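Local coordinates for hydrolase, haloacid dehalogenase-like family (Porphyromonas gingivalis, PDB 2I6X), which is probably a hydrolase of the haloacid dehalogenase superfamily, pairing a Rossmann-like core with a helical cap, its substrate not established, at residues 78-81 and 82-86; 131-134 and 135-139; 196-199 and 200-203. All blocks are in the same frame, centred on the assembly; numbering follows the deposited sequence.

Contact 1 of 3, residues 78-81 and 82-86; sequences QVYD and ALLGF
Leu84 lies obliquely across the phenol of Tyr80, four residues further on, and touches it with both methyls. CD1 of Leu84 sits over one face of the ring, 4.0 Å from the centroid of Tyr80 and 15° off the ring normal, a CH-pi contact. Its CD2 serves the hydroxyl end instead, 3.3 Å from Tyr80 OH. The ring can be met this way because Tyr80 CG is turned away from its own backbone N (chi1 175°), which leans the ring outward and forward, so that its face meets Leu84. A tyrosine suits this partly exposed flank: the flat ring face takes a leucine methyl, and the side chain also touches Tyr116 and Leu120 of helix 115-121.

Val79 and Leu83 make a second pair with a different geometry: they run side by side, pointing the same way, and meet through Val79 CG1 and Leu83 CD2 at 3.7 Å. Both are buried and apolar, and both touch Tyr116. Ala82 presents only a methyl, which fits closely against Arg27 of helix 21-30.

The backbone sets these spacings. Leu83 N gives a nearly straight bond to Val79 O (2.8 Å, 172°), and Leu84 N donates to Tyr80 O at 2.9 Å. Ala82 N completes the series with Gln78 O at 3.2 Å. Further on, Gly85 N turns back to Ala82 O at 3.1 Å; glycine fits because it has no side chain to press on that carbonyl, which also accepts from Ser24 OG.

The i to i+4 pairing of backbone and side chains is that of an alpha-helix, here at the C-terminal part of helix 76-83 and just beyond, packed against helices 21-30 and 115-121 in what is probably the helical cap of a haloacid dehalogenase-like fold.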
ATOM      1  N   GLN A  78     -15.651  -3.102  13.715  1.00 65.84           N
ATOM      2  CA  GLN A  78     -16.033  -4.250  12.878  1.00 65.62           C
ATOM      3  C   GLN A  78     -15.392  -4.267  11.515  1.00 65.53           C
ATOM      4  O   GLN A  78     -14.993  -5.323  11.039  1.00 66.07           O
ATOM      5  CB  GLN A  78     -17.546  -4.310  12.700  1.00 65.58           C
ATOM      6  CG  GLN A  78     -18.279  -4.852  13.901  1.00 64.92           C
ATOM      7  CD  GLN A  78     -19.794  -4.760  13.717  1.00 66.17           C
ATOM      8  OE1 GLN A  78     -20.331  -3.715  13.333  1.00 65.82           O
ATOM      9  NE2 GLN A  78     -20.484  -5.856  13.990  1.00 64.77           N
ATOM     10  N   VAL A  79     -15.312  -3.102  10.875  1.00 65.39           N
ATOM     11  CA  VAL A  79     -14.798  -3.025   9.516  1.00 64.27           C
ATOM     12  C   VAL A  79     -13.299  -3.065   9.576  1.00 64.37           C
ATOM     13  O   VAL A  79     -12.653  -3.759   8.785  1.00 64.78           O
ATOM     14  CB  VAL A  79     -15.280  -1.731   8.758  1.00 64.39           C
ATOM     15  CG1 VAL A  79     -14.619  -1.628   7.370  1.00 63.15           C
ATOM     16  CG2 VAL A  79     -16.789  -1.727   8.638  1.00 61.52           C
ATOM     17  N   TYR A  80     -12.751  -2.281  10.494  1.00 63.83           N
ATOM     18  CA  TYR A  80     -11.325  -2.305  10.796  1.00 63.92           C
ATOM     19  C   TYR A  80     -10.812  -3.760  10.973  1.00 64.71           C
ATOM     20  O   TYR A  80      -9.854  -4.176  10.328  1.00 64.52           O
ATOM     21  CB  TYR A  80     -11.068  -1.516  12.084  1.00 62.74           C
ATOM     22  CG  TYR A  80      -9.646  -1.598  12.539  1.00 62.23           C
ATOM     23  CD1 TYR A  80      -8.728  -0.628  12.165  1.00 60.55           C
ATOM     24  CD2 TYR A  80      -9.204  -2.662  13.348  1.00 62.79           C
ATOM     25  CE1 TYR A  80      -7.397  -0.691  12.583  1.00 60.70           C
ATOM     26  CE2 TYR A  80      -7.875  -2.747  13.756  1.00 62.17           C
ATOM     27  CZ  TYR A  80      -6.976  -1.744  13.364  1.00 61.73           C
ATOM     28  OH  TYR A  80      -5.653  -1.784  13.757  1.00 62.93           O
ATOM     29  N   ASP A  81     -11.476  -4.507  11.854  1.00 64.70           N
ATOM     30  CA  ASP A  81     -11.169  -5.910  12.101  1.00 65.61           C
ATOM     31  C   ASP A  81     -11.241  -6.817  10.850  1.00 66.02           C
ATOM     32  O   ASP A  81     -10.402  -7.707  10.672  1.00 66.57           O
ATOM     33  CB  ASP A  81     -12.102  -6.439  13.185  1.00 64.88           C
ATOM     34  CG  ASP A  81     -11.929  -7.913  13.426  1.00 65.45           C
ATOM     35  OD1 ASP A  81     -10.985  -8.297  14.133  1.00 64.32           O
ATOM     36  OD2 ASP A  81     -12.760  -8.692  12.912  1.00 67.35           O
ATOM     37  N   ALA A  82     -12.248  -6.607  10.006  1.00 66.04           N
ATOM     38  CA  ALA A  82     -12.361  -7.354   8.752  1.00 66.50           C
ATOM     39  C   ALA A  82     -11.290  -6.967   7.731  1.00 66.58           C
ATOM     40  O   ALA A  82     -10.698  -7.839   7.086  1.00 67.13           O
ATOM     41  CB  ALA A  82     -13.755  -7.189   8.154  1.00 66.48           C
ATOM     42  N   LEU A  83     -11.044  -5.670   7.566  1.00 66.13           N
ATOM     43  CA  LEU A  83     -10.007  -5.236   6.652  1.00 66.53           C
ATOM     44  C   LEU A  83      -8.640  -5.748   7.113  1.00 67.07           C
ATOM     45  O   LEU A  83      -7.815  -6.195   6.313  1.00 67.44           O
ATOM     46  CB  LEU A  83     -10.015  -3.714   6.497  1.00 66.39           C
ATOM     47  CG  LEU A  83     -10.370  -3.037   5.152  1.00 68.19           C
ATOM     48  CD1 LEU A  83     -10.542  -3.940   3.904  1.00 64.97           C
ATOM     49  CD2 LEU A  83     -11.529  -2.082   5.319  1.00 66.51           C
ATOM     50  N   LEU A  84      -8.392  -5.722   8.411  1.00 67.27           N
ATOM     51  CA  LEU A  84      -7.103  -6.203   8.878  1.00 67.84           C
ATOM     52  C   LEU A  84      -6.880  -7.728   8.707  1.00 67.26           C
ATOM     53  O   LEU A  84      -5.765  -8.196   8.901  1.00 66.67           O
ATOM     54  CB  LEU A  84      -6.836  -5.742  10.309  1.00 68.09           C
ATOM     55  CG  LEU A  84      -5.900  -4.538  10.282  1.00 69.46           C
ATOM     56  CD1 LEU A  84      -6.530  -3.232   9.771  1.00 69.71           C
ATOM     57  CD2 LEU A  84      -5.499  -4.399  11.694  1.00 74.29           C
ATOM     58  N   GLY A  85      -7.929  -8.468   8.325  1.00 66.32           N
ATOM     59  CA  GLY A  85      -7.792  -9.868   7.943  1.00 65.83           C
ATOM     60  C   GLY A  85      -6.895 -10.056   6.729  1.00 65.87           C
ATOM     61  O   GLY A  85      -6.331 -11.128   6.541  1.00 65.58           O
ATOM     62  N   PHE A  86      -6.808  -9.020   5.892  1.00 65.89           N
ATOM     63  CA  PHE A  86      -5.886  -8.955   4.762  1.00 66.88           C
ATOM     64  C   PHE A  86      -4.413  -9.110   5.149  1.00 66.88           C
ATOM     65  O   PHE A  86      -3.633  -9.650   4.358  1.00 66.66           O
ATOM     66  CB  PHE A  86      -6.027  -7.602   4.033  1.00 66.94           C
ATOM     67  CG  PHE A  86      -6.803  -7.663   2.744  1.00 67.31           C
ATOM     68  CD1 PHE A  86      -6.216  -8.154   1.589  1.00 69.06           C
ATOM     69  CD2 PHE A  86      -8.120  -7.193   2.681  1.00 69.63           C
ATOM     70  CE1 PHE A  86      -6.924  -8.169   0.364  1.00 70.14           C
ATOM     71  CE2 PHE A  86      -8.856  -7.224   1.467  1.00 68.76           C
ATOM     72  CZ  PHE A  86      -8.254  -7.712   0.312  1.00 69.27           C
TER

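Contact 2 of 3, residues 131-134 and 135-139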
ATOM      1  N   ARG A 131       8.146   0.923  15.694  1.00 66.59           N
ATOM      2  CA  ARG A 131       8.443   1.965  14.739  1.00 66.52           C
ATOM      3  C   ARG A 131       7.267   2.192  13.814  1.00 67.15           C
ATOM      4  O   ARG A 131       6.601   1.236  13.395  1.00 67.84           O
ATOM      5  CB  ARG A 131       9.745   1.661  14.002  1.00 66.30           C
ATOM      6  CG  ARG A 131      10.947   2.110  14.840  1.00 64.84           C
ATOM      7  CD  ARG A 131      12.232   2.153  14.086  1.00 63.41           C
ATOM      8  NE  ARG A 131      12.130   2.929  12.853  1.00 64.40           N
ATOM      9  CZ  ARG A 131      13.024   2.866  11.875  1.00 63.75           C
ATOM     10  NH1 ARG A 131      12.848   3.571  10.785  1.00 64.43           N
ATOM     11  NH2 ARG A 131      14.106   2.094  11.992  1.00 66.15           N
ATOM     12  N   THR A 132       6.981   3.460  13.537  1.00 67.14           N
ATOM     13  CA  THR A 132       5.848   3.799  12.700  1.00 67.39           C
ATOM     14  C   THR A 132       6.275   3.647  11.256  1.00 67.09           C
ATOM     15  O   THR A 132       7.468   3.705  10.938  1.00 67.12           O
ATOM     16  CB  THR A 132       5.340   5.241  12.939  1.00 67.84           C
ATOM     17  OG1 THR A 132       6.429   6.166  12.789  1.00 70.43           O
ATOM     18  CG2 THR A 132       4.757   5.390  14.334  1.00 66.89           C
ATOM     19  N   LEU A 133       5.289   3.441  10.388  1.00 66.44           N
ATOM     20  CA  LEU A 133       5.511   3.299   8.973  1.00 65.81           C
ATOM     21  C   LEU A 133       6.214   4.527   8.403  1.00 66.13           C
ATOM     22  O   LEU A 133       7.136   4.406   7.577  1.00 66.12           O
ATOM     23  CB  LEU A 133       4.172   3.085   8.286  1.00 65.58           C
ATOM     24  CG  LEU A 133       4.192   2.955   6.769  1.00 65.69           C
ATOM     25  CD1 LEU A 133       4.701   1.582   6.400  1.00 64.94           C
ATOM     26  CD2 LEU A 133       2.823   3.226   6.178  1.00 63.46           C
ATOM     27  N   ASP A 134       5.791   5.701   8.860  1.00 66.02           N
ATOM     28  CA  ASP A 134       6.318   6.958   8.365  0.50 66.60           C
ATOM     29  C   ASP A 134       7.830   7.071   8.650  1.00 66.60           C
ATOM     30  O   ASP A 134       8.576   7.700   7.898  1.00 67.31           O
ATOM     31  CB  ASP A 134       5.524   8.116   8.977  0.50 66.73           C
ATOM     32  CG  ASP A 134       5.258   9.227   7.991  0.50 67.52           C
ATOM     33  OD1 ASP A 134       4.088   9.423   7.579  0.50 68.36           O
ATOM     34  OD2 ASP A 134       6.232   9.912   7.621  0.50 69.52           O
ATOM     35  N   SER A 135       8.282   6.437   9.719  1.00 66.24           N
ATOM     36  CA  SER A 135       9.692   6.511  10.100  1.00 66.20           C
ATOM     37  C   SER A 135      10.705   5.789   9.178  1.00 66.08           C
ATOM     38  O   SER A 135      11.900   5.937   9.366  1.00 66.24           O
ATOM     39  CB  SER A 135       9.879   6.022  11.540  1.00 65.93           C
ATOM     40  OG  SER A 135       9.959   4.605  11.581  1.00 65.88           O
ATOM     41  N   PHE A 136      10.250   4.994   8.211  1.00 65.96           N
ATOM     42  CA  PHE A 136      11.188   4.308   7.294  1.00 64.75           C
ATOM     43  C   PHE A 136      11.376   5.073   5.984  1.00 64.75           C
ATOM     44  O   PHE A 136      12.281   4.768   5.210  1.00 66.09           O
ATOM     45  CB  PHE A 136      10.728   2.885   6.979  1.00 63.43           C
ATOM     46  CG  PHE A 136      10.753   1.959   8.160  1.00 62.36           C
ATOM     47  CD1 PHE A 136      11.884   1.209   8.454  1.00 60.24           C
ATOM     48  CD2 PHE A 136       9.634   1.829   8.979  1.00 60.42           C
ATOM     49  CE1 PHE A 136      11.899   0.343   9.577  1.00 61.35           C
ATOM     50  CE2 PHE A 136       9.643   0.981  10.078  1.00 60.66           C
ATOM     51  CZ  PHE A 136      10.772   0.227  10.377  1.00 58.85           C
ATOM     52  N   PHE A 137      10.530   6.057   5.722  1.00 63.43           N
ATOM     53  CA  PHE A 137      10.562   6.710   4.423  1.00 62.58           C
ATOM     54  C   PHE A 137      10.832   8.184   4.560  1.00 63.15           C
ATOM     55  O   PHE A 137      10.562   8.787   5.610  1.00 62.48           O
ATOM     56  CB  PHE A 137       9.254   6.432   3.675  1.00 61.16           C
ATOM     57  CG  PHE A 137       8.922   4.965   3.623  1.00 59.85           C
ATOM     58  CD1 PHE A 137       9.541   4.131   2.697  1.00 58.53           C
ATOM     59  CD2 PHE A 137       8.059   4.399   4.543  1.00 58.08           C
ATOM     60  CE1 PHE A 137       9.275   2.771   2.659  1.00 56.36           C
ATOM     61  CE2 PHE A 137       7.782   3.031   4.500  1.00 57.16           C
ATOM     62  CZ  PHE A 137       8.400   2.227   3.561  1.00 57.15           C
ATOM     63  N   ASP A 138      11.398   8.762   3.509  1.00 63.76           N
ATOM     64  CA  ASP A 138      11.510  10.200   3.466  1.00 64.86           C
ATOM     65  C   ASP A 138      10.110  10.775   3.382  1.00 64.90           C
ATOM     66  O   ASP A 138       9.799  11.762   4.052  1.00 65.60           O
ATOM     67  CB  ASP A 138      12.439  10.645   2.341  1.00 65.25           C
ATOM     68  CG  ASP A 138      13.884  10.250   2.622  1.00 67.44           C
ATOM     69  OD1 ASP A 138      14.503  10.833   3.540  1.00 69.42           O
ATOM     70  OD2 ASP A 138      14.391   9.321   1.969  1.00 69.71           O
ATOM     71  N   LYS A 139       9.253  10.108   2.619  1.00 64.91           N
ATOM     72  CA  LYS A 139       7.828  10.422   2.584  1.00 65.12           C
ATOM     73  C   LYS A 139       6.926   9.248   2.176  1.00 64.44           C
ATOM     74  O   LYS A 139       7.291   8.415   1.348  1.00 63.66           O
ATOM     75  CB  LYS A 139       7.549  11.642   1.699  1.00 65.41           C
ATOM     76  CG  LYS A 139       6.151  12.209   1.876  1.00 67.74           C
ATOM     77  CD  LYS A 139       6.150  13.719   1.716  1.00 69.68           C
ATOM     78  CE  LYS A 139       4.764  14.299   1.876  1.00 72.27           C
ATOM     79  NZ  LYS A 139       4.733  15.770   1.472  1.00 76.19           N
TER
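Ser135, held by Arg131 and Thr132, lies in a short 3-10 turn on the way into strand 139-142, an outermost strand of the parallel sheet in the Rossmann-like core. Its hydroxyl, turned between the backbone N and the carbonyl carbon (chi1 83°), faces back along the chain. OG donates to Thr132 O at 2.7 Å, in the carbonyl plane, while Ser135 N reaches the same oxygen from above that plane. OG in turn accepts from Arg131 side-on, from NE at 3.0 Å and NH1 at 3.2 Å, both bonds lying in the guanidinium plane. A serine suits the place because one small hydroxyl can donate and accept at once. Ser135 O takes a weak bond from Arg131 NH1 and an ordinary hydrogen bond from Arg102 NH2.

Phe136 follows, its N bonded to Leu133 O at 3.2 Å, the i to i+3 spacing of a 3-10 turn. The guanidinium of Arg131 lies flat on one face of the Phe136 ring, planes 13° apart and centres 3.9 Å apart, a stacked cation-pi pair. Arginine can use its edge on Ser135 and its face on the phenylalanine together, and the bend of its chain at chi3 (52°) helps bring the group over the ring. NH2 completes the grip with a salt bridge to Asp99 of helix 92-101, so that the rotation of the guanidinium is well fixed. Phe136 also meets Phe95 of that helix.

Phe137 closes the turn with a weak bond from its N to Asp134 O. Its buried ring packs on Leu109 of strand 106-111, as Leu133 does. There the two side chains also touch each other, Leu133 CD1 meeting Phe137 CE2 at 3.9 Å.

Contact 3 of 3, residues 196-199 and 200-203; sequences GENW and IPAI
Trp199 curls its indole back beneath the first turn of helix 200-207, touching Ile200 and Ile203. From CB, which already touches the backbone N of Ile200, CG turns between the backbone N and the carbonyl carbon (chi1 46°), swinging the ring back over the helix start; chi2 (-110°) then turns the benzene half inward. CE3 comes within 3.3 Å of Ile200 N and meets Ile203 CG1 at 3.5 Å. CZ3, further out, lies 4.0 Å from Ile200 CG1. On the other half of the indole, NE1 donates to Val15 O, fixing the rotation of the ring. A tryptophan suits this buried position: its large apolar surface touches both isoleucines and Tyr97 of helix 92-101, and it carries one N-H for a backbone carbonyl.

This is the start of the last helix, which follows strand 189-191 at one edge of the parallel sheet and lies against helix 92-101. OD1 of Asn198 accepts from Ile200 N at 3.2 Å and 161°, an Asx turn in which the N-H stands above the plane of the amide. Trp199 O receives the first helical bond, nearly straight, from Ile203 N at 2.9 Å. Between them, Ala202 N donates to a water at 2.8 Å, which in turn donates to Asn198 O. Pro201 has no N-H to satisfy, and its ring CD packs beside Asn198 ND2.

The chemistry implies a helix start whose N-H groups are met in turn by a side-chain amide, a water and a carbonyl, with proline where no donor is needed, while the indole covers Ile200 and Ile203.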
ATOM      1  N   GLY A 196       4.296 -12.032  -0.969  1.00 72.16           N
ATOM      2  CA  GLY A 196       4.983 -12.987  -0.103  1.00 72.01           C
ATOM      3  C   GLY A 196       6.396 -13.413  -0.511  1.00 72.42           C
ATOM      4  O   GLY A 196       7.036 -14.214   0.184  1.00 71.75           O
ATOM      5  N   GLU A 197       6.903 -12.884  -1.623  1.00 72.07           N
ATOM      6  CA  GLU A 197       8.254 -13.229  -2.079  1.00 72.07           C
ATOM      7  C   GLU A 197       9.332 -12.559  -1.200  1.00 70.33           C
ATOM      8  O   GLU A 197       9.182 -11.389  -0.842  1.00 70.59           O
ATOM      9  CB  GLU A 197       8.410 -12.763  -3.524  1.00 71.86           C
ATOM     10  CG  GLU A 197       9.649 -13.292  -4.258  1.00 73.91           C
ATOM     11  CD  GLU A 197       9.806 -12.626  -5.631  1.00 75.17           C
ATOM     12  OE1 GLU A 197      10.966 -12.405  -6.077  1.00 79.63           O
ATOM     13  OE2 GLU A 197       8.766 -12.296  -6.255  1.00 79.39           O
ATOM     14  N   ASN A 198      10.413 -13.270  -0.872  1.00 68.24           N
ATOM     15  CA  ASN A 198      11.584 -12.594  -0.297  1.00 66.40           C
ATOM     16  C   ASN A 198      12.440 -11.962  -1.364  1.00 65.21           C
ATOM     17  O   ASN A 198      13.284 -12.633  -1.967  1.00 65.45           O
ATOM     18  CB  ASN A 198      12.506 -13.477   0.563  1.00 65.58           C
ATOM     19  CG  ASN A 198      13.669 -12.643   1.176  1.00 65.48           C
ATOM     20  OD1 ASN A 198      13.551 -11.403   1.293  1.00 63.52           O
ATOM     21  ND2 ASN A 198      14.775 -13.297   1.548  1.00 61.31           N
ATOM     22  N   TRP A 199      12.258 -10.666  -1.558  1.00 63.74           N
ATOM     23  CA  TRP A 199      12.915  -9.974  -2.660  1.00 62.97           C
ATOM     24  C   TRP A 199      14.209  -9.280  -2.268  1.00 62.93           C
ATOM     25  O   TRP A 199      14.806  -8.614  -3.101  1.00 63.10           O
ATOM     26  CB  TRP A 199      11.972  -8.955  -3.296  1.00 62.07           C
ATOM     27  CG  TRP A 199      11.206  -8.084  -2.313  1.00 59.98           C
ATOM     28  CD1 TRP A 199       9.864  -8.141  -2.065  1.00 59.72           C
ATOM     29  CD2 TRP A 199      11.727  -7.038  -1.478  1.00 57.51           C
ATOM     30  NE1 TRP A 199       9.512  -7.207  -1.128  1.00 60.44           N
ATOM     31  CE2 TRP A 199      10.629  -6.499  -0.758  1.00 61.12           C
ATOM     32  CE3 TRP A 199      13.006  -6.507  -1.257  1.00 55.95           C
ATOM     33  CZ2 TRP A 199      10.779  -5.441   0.182  1.00 60.56           C
ATOM     34  CZ3 TRP A 199      13.160  -5.470  -0.334  1.00 58.63           C
ATOM     35  CH2 TRP A 199      12.049  -4.954   0.386  1.00 59.21           C
ATOM     36  N   ILE A 200      14.610  -9.396  -1.004  1.00 62.66           N
ATOM     37  CA  ILE A 200      15.803  -8.722  -0.527  1.00 62.87           C
ATOM     38  C   ILE A 200      17.011  -9.058  -1.396  1.00 63.42           C
ATOM     39  O   ILE A 200      17.651  -8.135  -1.889  1.00 63.24           O
ATOM     40  CB  ILE A 200      16.096  -8.964   0.976  1.00 62.93           C
ATOM     41  CG1 ILE A 200      15.043  -8.261   1.837  1.00 63.45           C
ATOM     42  CG2 ILE A 200      17.490  -8.470   1.339  1.00 61.15           C
ATOM     43  CD1 ILE A 200      15.014  -8.767   3.285  1.00 61.71           C
ATOM     44  N   PRO A 201      17.333 -10.366  -1.591  1.00 63.98           N
ATOM     45  CA  PRO A 201      18.497 -10.651  -2.466  1.00 63.99           C
ATOM     46  C   PRO A 201      18.441 -10.019  -3.876  1.00 64.36           C
ATOM     47  O   PRO A 201      19.433  -9.435  -4.323  1.00 63.96           O
ATOM     48  CB  PRO A 201      18.537 -12.190  -2.514  1.00 64.16           C
ATOM     49  CG  PRO A 201      17.900 -12.623  -1.199  1.00 63.24           C
ATOM     50  CD  PRO A 201      16.763 -11.614  -1.029  1.00 64.00           C
ATOM     51  N   ALA A 202      17.287 -10.097  -4.543  1.00 64.87           N
ATOM     52  CA  ALA A 202      17.126  -9.553  -5.903  1.00 65.33           C
ATOM     53  C   ALA A 202      17.250  -8.029  -5.960  1.00 65.64           C
ATOM     54  O   ALA A 202      17.850  -7.473  -6.889  1.00 65.78           O
ATOM     55  CB  ALA A 202      15.790  -9.986  -6.516  1.00 65.36           C
ATOM     56  N   ILE A 203      16.651  -7.352  -4.983  1.00 65.54           N
ATOM     57  CA  ILE A 203      16.758  -5.896  -4.897  1.00 64.85           C
ATOM     58  C   ILE A 203      18.215  -5.462  -4.554  1.00 65.07           C
ATOM     59  O   ILE A 203      18.749  -4.545  -5.186  1.00 65.11           O
ATOM     60  CB  ILE A 203      15.689  -5.308  -3.937  1.00 64.23           C
ATOM     61  CG1 ILE A 203      14.261  -5.583  -4.445  1.00 63.36           C
ATOM     62  CG2 ILE A 203      15.915  -3.814  -3.657  1.00 64.29           C
ATOM     63  CD1 ILE A 203      13.970  -5.259  -5.913  1.00 61.19           C
TER
HETATM   64  O   HOH W   1      15.489 -12.145  -4.128  1.00 57.69           O

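The three contacts come in series along the chain and do not touch. Contact 1 lies in helix 76-83, among the helices probably forming the cap; contacts 2 and 3 belong to the Rossmann-like core with its five-stranded parallel sheet. The centres of contacts 1 and 2 are about 23 Å apart, those of 1 and 3 about 27 Å, and those of 2 and 3 about 20 Å. Helix 92-101 is shared by the latter two, touched by Phe136 in one and by Trp199 and Ile200 in the other. Helix 115-121 lies against contact 1 and is also backbone-bonded to contact 2 through Ala121, so one helix touches both cap and core.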